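Local coordinates for RagB/SusD family nutrient uptake outer membrane protein (Bacteroides thetaiotaomicron, PDB 7KV3) that probably binds glucan chains at the cell surface for uptake across the outer membrane, and is seen here holding glucose units, at residues P300-P305 / W319-V324; D80-G85 / R367-G372. All coordinates share one frame; numbering follows the deposited sequence.

Contact 1 of 2, residues P300-P305 / W319-V324. With BGC (beta-D-glucopyranose), chain B.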
ATOM      1  N   PRO A 300       1.609  11.714  -6.220  1.00 14.06           N
ATOM      2  CA  PRO A 300       0.735  12.446  -7.142  1.00 14.16           C
ATOM      3  C   PRO A 300       1.427  13.053  -8.368  1.00 14.54           C
ATOM      4  O   PRO A 300       0.737  13.251  -9.343  1.00 17.00           O
ATOM      5  CB  PRO A 300       0.177  13.576  -6.276  1.00 14.46           C
ATOM      6  CG  PRO A 300       0.273  13.023  -4.862  1.00 14.39           C
ATOM      7  CD  PRO A 300       1.600  12.297  -4.865  1.00 13.83           C
ATOM      8  N   THR A 301       2.725  13.352  -8.305  1.00 13.67           N
ATOM      9  CA  THR A 301       3.495  13.860  -9.471  1.00 15.02           C
ATOM     10  C   THR A 301       3.598  12.725 -10.493  1.00 15.65           C
ATOM     11  O   THR A 301       3.371  12.972 -11.682  1.00 15.87           O
ATOM     12  CB  THR A 301       4.899  14.334  -9.087  1.00 15.25           C
ATOM     13  OG1 THR A 301       4.777  15.360  -8.111  1.00 15.76           O
ATOM     14  CG2 THR A 301       5.672  14.872 -10.266  1.00 15.30           C
ATOM     15  N   LEU A 302       3.861  11.503 -10.030  1.00 15.57           N
ATOM     16  CA  LEU A 302       4.004  10.338 -10.933  1.00 15.72           C
ATOM     17  C   LEU A 302       2.712  10.137 -11.752  1.00 15.72           C
ATOM     18  O   LEU A 302       2.826   9.889 -12.972  1.00 15.22           O
ATOM     19  CB  LEU A 302       4.351   9.089 -10.113  1.00 15.83           C
ATOM     20  CG  LEU A 302       5.772   9.023  -9.571  1.00 16.22           C
ATOM     21  CD1 LEU A 302       5.863   8.001  -8.437  1.00 16.40           C
ATOM     22  CD2 LEU A 302       6.765   8.687 -10.681  1.00 16.39           C
ATOM     23  N   ILE A 303       1.532  10.201 -11.130  1.00 14.89           N
ATOM     24  CA  ILE A 303       0.294   9.606 -11.715  1.00 15.32           C
ATOM     25  C   ILE A 303      -0.720  10.663 -12.174  1.00 15.81           C
ATOM     26  O   ILE A 303      -1.831  10.268 -12.540  1.00 15.31           O
ATOM     27  CB  ILE A 303      -0.353   8.640 -10.704  1.00 15.22           C
ATOM     28  CG1 ILE A 303      -0.916   9.384  -9.497  1.00 14.83           C
ATOM     29  CG2 ILE A 303       0.635   7.550 -10.288  1.00 14.61           C
ATOM     30  CD1 ILE A 303      -1.849   8.548  -8.694  1.00 15.40           C
ATOM     31  N   SER A 304      -0.374  11.947 -12.160  1.00 15.15           N
ATOM     32  CA  SER A 304      -1.275  13.013 -12.646  1.00 15.00           C
ATOM     33  C   SER A 304      -0.954  13.324 -14.111  1.00 15.19           C
ATOM     34  O   SER A 304       0.098  12.920 -14.615  1.00 15.23           O
ATOM     35  CB  SER A 304      -1.216  14.170 -11.706  1.00 15.57           C
ATOM     36  OG  SER A 304      -1.660  13.728 -10.414  1.00 15.02           O
ATOM     37  N   PRO A 305      -1.905  13.920 -14.866  1.00 14.56           N
ATOM     38  CA  PRO A 305      -1.776  14.085 -16.326  1.00 14.94           C
ATOM     39  C   PRO A 305      -0.629  15.020 -16.743  1.00 14.12           C
ATOM     40  O   PRO A 305      -0.419  16.014 -16.076  1.00 14.09           O
ATOM     41  CB  PRO A 305      -3.107  14.705 -16.781  1.00 14.73           C
ATOM     42  CG  PRO A 305      -4.039  14.605 -15.587  1.00 15.35           C
ATOM     43  CD  PRO A 305      -3.179  14.437 -14.355  1.00 14.52           C
ATOM     44  N   TRP A 319       3.319  13.224 -14.411  1.00 16.60           N
ATOM     45  CA  TRP A 319       4.104  12.562 -15.479  1.00 16.02           C
ATOM     46  C   TRP A 319       3.279  11.486 -16.202  1.00 15.27           C
ATOM     47  O   TRP A 319       3.850  10.772 -17.019  1.00 14.47           O
ATOM     48  CB  TRP A 319       5.425  12.044 -14.901  1.00 17.66           C
ATOM     49  CG  TRP A 319       6.374  13.111 -14.411  1.00 19.27           C
ATOM     50  CD1 TRP A 319       6.532  14.381 -14.887  1.00 19.51           C
ATOM     51  CD2 TRP A 319       7.331  12.985 -13.348  1.00 18.51           C
ATOM     52  NE1 TRP A 319       7.502  15.048 -14.178  1.00 19.79           N
ATOM     53  CE2 TRP A 319       8.019  14.216 -13.239  1.00 19.38           C
ATOM     54  CE3 TRP A 319       7.680  11.950 -12.488  1.00 19.40           C
ATOM     55  CZ2 TRP A 319       9.015  14.445 -12.297  1.00 18.49           C
ATOM     56  CZ3 TRP A 319       8.690  12.161 -11.573  1.00 19.78           C
ATOM     57  CH2 TRP A 319       9.342  13.390 -11.481  1.00 19.53           C
ATOM     58  N   GLY A 320       1.970  11.406 -15.979  1.00 14.75           N
ATOM     59  CA  GLY A 320       1.087  10.467 -16.699  1.00 15.24           C
ATOM     60  C   GLY A 320       1.402   8.991 -16.488  1.00 15.51           C
ATOM     61  O   GLY A 320       1.197   8.189 -17.434  1.00 16.08           O
ATOM     62  N   PHE A 321       1.872   8.592 -15.310  1.00 15.50           N
ATOM     63  CA  PHE A 321       1.988   7.159 -14.956  1.00 16.44           C
ATOM     64  C   PHE A 321       0.640   6.674 -14.407  1.00 16.92           C
ATOM     65  O   PHE A 321      -0.166   7.495 -13.960  1.00 14.94           O
ATOM     66  CB  PHE A 321       3.131   6.905 -13.973  1.00 16.75           C
ATOM     67  CG  PHE A 321       4.505   6.970 -14.590  1.00 16.81           C
ATOM     68  CD1 PHE A 321       5.077   5.851 -15.181  1.00 18.41           C
ATOM     69  CD2 PHE A 321       5.232   8.140 -14.563  1.00 17.85           C
ATOM     70  CE1 PHE A 321       6.350   5.913 -15.736  1.00 18.52           C
ATOM     71  CE2 PHE A 321       6.513   8.203 -15.096  1.00 19.32           C
ATOM     72  CZ  PHE A 321       7.064   7.088 -15.696  1.00 19.18           C
ATOM     73  N   CYS A 322       0.418   5.362 -14.496  1.00 17.34           N
ATOM     74  CA  CYS A 322      -0.777   4.632 -13.985  1.00 19.23           C
ATOM     75  C   CYS A 322      -2.070   5.327 -14.393  1.00 18.75           C
ATOM     76  O   CYS A 322      -2.881   5.688 -13.542  1.00 20.04           O
ATOM     77  CB  CYS A 322      -0.651   4.441 -12.480  1.00 19.84           C
ATOM     78  SG  CYS A 322       0.815   3.451 -12.125  1.00 21.84           S
ATOM     79  N   PRO A 323      -2.303   5.514 -15.712  1.00 18.88           N
ATOM     80  CA  PRO A 323      -3.642   5.809 -16.209  1.00 19.45           C
ATOM     81  C   PRO A 323      -4.577   4.676 -15.768  1.00 18.02           C
ATOM     82  O   PRO A 323      -4.153   3.535 -15.694  1.00 16.83           O
ATOM     83  CB  PRO A 323      -3.513   5.885 -17.732  1.00 19.78           C
ATOM     84  CG  PRO A 323      -2.153   5.299 -18.049  1.00 21.16           C
ATOM     85  CD  PRO A 323      -1.315   5.425 -16.795  1.00 20.12           C
ATOM     86  N   VAL A 324      -5.799   5.038 -15.397  1.00 16.38           N
ATOM     87  CA  VAL A 324      -6.838   4.066 -14.981  1.00 16.42           C
ATOM     88  C   VAL A 324      -7.377   3.419 -16.260  1.00 15.59           C
ATOM     89  O   VAL A 324      -7.720   4.141 -17.166  1.00 15.22           O
ATOM     90  CB  VAL A 324      -7.940   4.741 -14.150  1.00 15.76           C
ATOM     91  CG1 VAL A 324      -9.086   3.774 -13.869  1.00 17.27           C
ATOM     92  CG2 VAL A 324      -7.371   5.299 -12.862  1.00 14.93           C
TER
HETATM   93  C2  BGC B   6      11.317  13.226 -16.553  1.00 24.05           C
HETATM   94  C3  BGC B   6       9.968  12.658 -16.971  1.00 24.02           C
HETATM   95  C4  BGC B   6       9.880  11.229 -16.494  1.00 23.65           C
HETATM   96  C5  BGC B   6      10.137  11.162 -14.974  1.00 23.47           C
HETATM   97  C6  BGC B   6      10.124   9.736 -14.391  1.00 22.39           C
HETATM   98  C1  BGC B   6      11.519  13.104 -15.057  1.00 24.49           C
HETATM   99  O2  BGC B   6      11.352  14.619 -16.823  1.00 23.79           O
HETATM  100  O3  BGC B   6       9.855  12.782 -18.396  1.00 24.51           O
HETATM  101  O4  BGC B   6       8.592  10.747 -16.825  1.00 23.52           O
HETATM  102  O5  BGC B   6      11.413  11.747 -14.702  1.00 23.19           O
HETATM  103  O6  BGC B   6      10.827   8.824 -15.233  1.00 21.68           O
HETATM  104  O   HOH W   1      -3.448   8.095 -12.480  1.00 13.36           O

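Contact 2 of 2, residues D80-G85 / R367-G372. With BGC (beta-D-glucopyranose), chain B.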
ATOM      1  N   ASP A  80      -6.214  -3.279 -13.136  1.00 17.29           N
ATOM      2  CA  ASP A  80      -6.968  -2.011 -12.906  1.00 17.02           C
ATOM      3  C   ASP A  80      -6.303  -0.793 -13.570  1.00 16.84           C
ATOM      4  O   ASP A  80      -7.032   0.169 -13.893  1.00 16.08           O
ATOM      5  CB  ASP A  80      -7.118  -1.704 -11.418  1.00 18.39           C
ATOM      6  CG  ASP A  80      -7.890  -2.744 -10.628  1.00 19.41           C
ATOM      7  OD1 ASP A  80      -8.784  -3.398 -11.248  1.00 19.76           O
ATOM      8  OD2 ASP A  80      -7.564  -2.911  -9.384  1.00 21.12           O
ATOM      9  N   LEU A  81      -4.979  -0.793 -13.702  1.00 16.91           N
ATOM     10  CA  LEU A  81      -4.189   0.390 -14.146  1.00 17.77           C
ATOM     11  C   LEU A  81      -3.369   0.011 -15.373  1.00 16.65           C
ATOM     12  O   LEU A  81      -3.112  -1.194 -15.561  1.00 17.38           O
ATOM     13  CB  LEU A  81      -3.269   0.836 -13.010  1.00 18.88           C
ATOM     14  CG  LEU A  81      -3.949   1.161 -11.682  1.00 19.26           C
ATOM     15  CD1 LEU A  81      -2.889   1.498 -10.655  1.00 20.57           C
ATOM     16  CD2 LEU A  81      -4.920   2.326 -11.814  1.00 20.22           C
ATOM     17  N   TRP A  82      -2.940   0.980 -16.171  1.00 16.26           N
ATOM     18  CA  TRP A  82      -1.801   0.738 -17.097  1.00 16.90           C
ATOM     19  C   TRP A  82      -0.549   1.244 -16.401  1.00 16.44           C
ATOM     20  O   TRP A  82      -0.671   1.590 -15.228  1.00 19.57           O
ATOM     21  CB  TRP A  82      -2.012   1.369 -18.479  1.00 15.76           C
ATOM     22  CG  TRP A  82      -3.230   0.858 -19.165  1.00 15.11           C
ATOM     23  CD1 TRP A  82      -4.349   1.563 -19.496  1.00 15.50           C
ATOM     24  CD2 TRP A  82      -3.474  -0.494 -19.563  1.00 15.52           C
ATOM     25  NE1 TRP A  82      -5.258   0.749 -20.109  1.00 15.31           N
ATOM     26  CE2 TRP A  82      -4.754  -0.518 -20.158  1.00 16.32           C
ATOM     27  CE3 TRP A  82      -2.752  -1.687 -19.455  1.00 15.43           C
ATOM     28  CZ2 TRP A  82      -5.311  -1.690 -20.667  1.00 15.90           C
ATOM     29  CZ3 TRP A  82      -3.291  -2.838 -19.977  1.00 14.99           C
ATOM     30  CH2 TRP A  82      -4.560  -2.835 -20.554  1.00 15.90           C
ATOM     31  N   VAL A  83       0.596   1.273 -17.080  1.00 16.66           N
ATOM     32  CA  VAL A  83       1.864   1.777 -16.474  1.00 15.98           C
ATOM     33  C   VAL A  83       2.112   3.230 -16.897  1.00 15.74           C
ATOM     34  O   VAL A  83       2.435   4.044 -16.025  1.00 14.73           O
ATOM     35  CB  VAL A  83       3.047   0.868 -16.809  1.00 16.05           C
ATOM     36  CG1 VAL A  83       4.343   1.436 -16.267  1.00 15.69           C
ATOM     37  CG2 VAL A  83       2.804  -0.535 -16.289  1.00 18.20           C
ATOM     38  N   GLY A  84       1.981   3.550 -18.179  1.00 15.04           N
ATOM     39  CA  GLY A  84       2.046   4.944 -18.618  1.00 15.79           C
ATOM     40  C   GLY A  84       3.463   5.484 -18.665  1.00 15.88           C
ATOM     41  O   GLY A  84       4.377   4.713 -18.920  1.00 14.85           O
ATOM     42  N   GLY A  85       3.623   6.787 -18.420  1.00 17.29           N
ATOM     43  CA  GLY A  85       4.892   7.516 -18.631  1.00 18.60           C
ATOM     44  C   GLY A  85       5.128   7.805 -20.100  1.00 19.08           C
ATOM     45  O   GLY A  85       4.170   7.726 -20.884  1.00 17.66           O
ATOM     46  N   ARG A 367       0.135  10.758 -22.768  1.00 18.70           N
ATOM     47  CA  ARG A 367       1.372   9.946 -22.742  1.00 18.75           C
ATOM     48  C   ARG A 367       0.977   8.506 -23.071  1.00 16.91           C
ATOM     49  O   ARG A 367      -0.140   8.277 -23.466  1.00 16.61           O
ATOM     50  CB  ARG A 367       2.098  10.166 -21.399  1.00 19.56           C
ATOM     51  CG  ARG A 367       3.222  11.200 -21.486  1.00 19.97           C
ATOM     52  CD  ARG A 367       4.054  11.296 -20.219  1.00 20.87           C
ATOM     53  NE  ARG A 367       5.347  11.919 -20.472  1.00 21.68           N
ATOM     54  CZ  ARG A 367       6.359  11.951 -19.611  1.00 24.55           C
ATOM     55  NH1 ARG A 367       6.222  11.423 -18.406  1.00 25.54           N
ATOM     56  NH2 ARG A 367       7.502  12.533 -19.941  1.00 23.06           N
ATOM     57  N   TYR A 368       1.874   7.563 -22.840  1.00 18.88           N
ATOM     58  CA  TYR A 368       1.716   6.133 -23.184  1.00 18.83           C
ATOM     59  C   TYR A 368       0.547   5.525 -22.394  1.00 18.33           C
ATOM     60  O   TYR A 368       0.433   5.775 -21.156  1.00 16.61           O
ATOM     61  CB  TYR A 368       3.071   5.457 -22.958  1.00 20.54           C
ATOM     62  CG  TYR A 368       3.087   4.004 -23.313  1.00 21.60           C
ATOM     63  CD1 TYR A 368       2.727   3.598 -24.580  1.00 23.33           C
ATOM     64  CD2 TYR A 368       3.495   3.049 -22.392  1.00 23.05           C
ATOM     65  CE1 TYR A 368       2.742   2.256 -24.920  1.00 25.54           C
ATOM     66  CE2 TYR A 368       3.543   1.704 -22.727  1.00 25.22           C
ATOM     67  CZ  TYR A 368       3.161   1.309 -23.997  1.00 25.56           C
ATOM     68  OH  TYR A 368       3.163  -0.007 -24.354  1.00 25.91           O
ATOM     69  N   GLN A 369      -0.319   4.777 -23.103  1.00 15.67           N
ATOM     70  CA  GLN A 369      -1.463   4.021 -22.522  1.00 16.12           C
ATOM     71  C   GLN A 369      -2.508   4.990 -21.941  1.00 16.39           C
ATOM     72  O   GLN A 369      -3.324   4.558 -21.100  1.00 17.62           O
ATOM     73  CB  GLN A 369      -0.947   3.011 -21.495  1.00 15.40           C
ATOM     74  CG  GLN A 369       0.047   2.031 -22.101  1.00 15.63           C
ATOM     75  CD  GLN A 369       0.689   1.102 -21.102  1.00 15.40           C
ATOM     76  OE1 GLN A 369       1.040   1.512 -19.999  1.00 17.58           O
ATOM     77  NE2 GLN A 369       0.876  -0.151 -21.490  1.00 15.29           N
ATOM     78  N   ASP A 370      -2.535   6.230 -22.418  1.00 15.77           N
ATOM     79  CA  ASP A 370      -3.545   7.239 -22.026  1.00 16.57           C
ATOM     80  C   ASP A 370      -4.938   6.652 -22.251  1.00 16.98           C
ATOM     81  O   ASP A 370      -5.130   5.972 -23.281  1.00 17.11           O
ATOM     82  CB  ASP A 370      -3.446   8.514 -22.870  1.00 17.59           C
ATOM     83  CG  ASP A 370      -4.454   9.561 -22.448  1.00 17.43           C
ATOM     84  OD1 ASP A 370      -4.281  10.118 -21.325  1.00 15.50           O
ATOM     85  OD2 ASP A 370      -5.424   9.771 -23.214  1.00 18.53           O
ATOM     86  N   THR A 371      -5.864   6.904 -21.331  1.00 15.31           N
ATOM     87  CA  THR A 371      -7.283   6.465 -21.427  1.00 15.46           C
ATOM     88  C   THR A 371      -8.205   7.670 -21.259  1.00 15.58           C
ATOM     89  O   THR A 371      -9.375   7.506 -21.532  1.00 17.44           O
ATOM     90  CB  THR A 371      -7.606   5.439 -20.326  1.00 15.49           C
ATOM     91  OG1 THR A 371      -7.341   6.025 -19.033  1.00 12.01           O
ATOM     92  CG2 THR A 371      -6.805   4.169 -20.512  1.00 14.89           C
ATOM     93  N   GLY A 372      -7.708   8.766 -20.688  1.00 15.58           N
ATOM     94  CA  GLY A 372      -8.511   9.938 -20.281  1.00 15.36           C
ATOM     95  C   GLY A 372      -8.851   9.901 -18.802  1.00 15.00           C
ATOM     96  O   GLY A 372      -9.316  10.931 -18.275  1.00 15.99           O
TER
HETATM   97  C2  BGC B   6      11.317  13.226 -16.553  1.00 24.05           C
HETATM   98  C3  BGC B   6       9.968  12.658 -16.971  1.00 24.02           C
HETATM   99  C4  BGC B   6       9.880  11.229 -16.494  1.00 23.65           C
HETATM  100  C5  BGC B   6      10.137  11.162 -14.974  1.00 23.47           C
HETATM  101  C6  BGC B   6      10.124   9.736 -14.391  1.00 22.39           C
HETATM  102  C1  BGC B   6      11.519  13.104 -15.057  1.00 24.49           C
HETATM  103  O2  BGC B   6      11.352  14.619 -16.823  1.00 23.79           O
HETATM  104  O3  BGC B   6       9.855  12.782 -18.396  1.00 24.51           O
HETATM  105  O4  BGC B   6       8.592  10.747 -16.825  1.00 23.52           O
HETATM  106  O5  BGC B   6      11.413  11.747 -14.702  1.00 23.19           O
HETATM  107  O6  BGC B   6      10.827   8.824 -15.233  1.00 21.68           O

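Contact 1 of 2, residues P300-P305 / W319-V324
Leu302 O accepts from Phe321 N at 2.8 Å, and Ser304 O accepts from Gly320 N at 2.8 Å, so two amides of loop 319-324 take up backbone carbonyls of 300-305. One water donates to both Ile303 O and Cys322 O, 2.7 Å from each, and Ser304 OG reaches back to Pro300 O. Helix 299-303 thus backs a loop that offers a flat aromatic to sugar, a common device of carbohydrate-binding proteins and in keeping with the SusD family. The Trp319 indole is sandwiched: glucose C5 lies 3.6 Å above one face toward the rim, while Thr301 CG2 makes a CH-pi contact on the opposite face, 3.8 Å from the six-membered ring centroid. Thr301 CG2 reaches the ring because it stands anti to the backbone N, while OG1 (chi1 -58°) lies beside that N, bonded to Trp396 NE1 and Glu393 O. A serine in place of Trp319 would probably leave the glucose without its stacking surface and Thr301 CG2 facing a gap. Leu302 CD2 meets the indole edge 3.8 Å from Trp319 CE3, and the Phe321 ring turns its edge to Leu302 O and to glucose O4.

Contact 2 of 2, residues D80-G85 / R367-G372
Gln369 places its amide against the backbone at Val83 and Gly84 by two torsions: CG stands opposite its own carbonyl carbon, and the chain then runs extended (chi2 174°). OE1 thereby accepts two successive N-H groups, from Gly84 N at 2.9 Å and Val83 N at 3.0 Å. The Gly84 donor lies in the amide carbonyl plane, the Val83 donor 31° out of it, so the oxygen is gripped from two directions and rotation of the amide is restrained. Arg367, extended from CG to NE, passes alongside Gly85 and carries its guanidinium to the glucose, where NH1 donates to glucose O4 at 2.9 Å and NH2 to O3 at 2.8 Å. This two-pronged hold on neighbouring hydroxyls is a familiar way for arginine to recognise a sugar; NH1 also donates to Trp319 O, Tyr306 makes a cation-pi contact with the guanidinium, and Asp90 also hydrogen-bonds the same glucose. Residues 367-370 form a type II beta turn, with Gln369 at its left-handed third position and only a weak closing bond from Asp370 N to Arg367 O. The turn docks on the loop through Tyr368 N, which donates to Gly85 O at 3.0 Å. Beside this bond, Gly84, lacking a side chain, brings CA to 3.1 Å from Tyr368 O in a CA-H...O contact. The Tyr368 ring has Gln369 CG over one face and meets Gly84 O at its edge. Gln369 CB packs against Trp82 CB at 3.6 Å, the two side chains crossing at about a right angle. At the indole edge, Thr371 CG2 lies 3.7 Å from Trp82 CD1, its OG1 being bonded to Val324 O; Arg325, by cation-pi, and Tyr484, edge-to-face, also pack on Trp82.

From the N terminus, the chain leaves helix 70-75 through loop 80-85, the first segment of contact 2, and returns to it at 367-372 only after 281 intervening residues, many of them helical. Contact 1 is nested inside that long loop: 300-305 and 319-324 close a short excursion of 13 residues without helix or strand. Segment 319-324 lies between 300-305 and 80-85, sharing backbone hydrogen bonds with 80-85 (Gly320 with Gly85, Cys322 with Val83, Pro323 with Trp82). Contact 2 joins the N-terminal family region to the SusD region, whereas contact 1 stays within the latter. Their centres are about 8 Å apart, and both reach the same glucose.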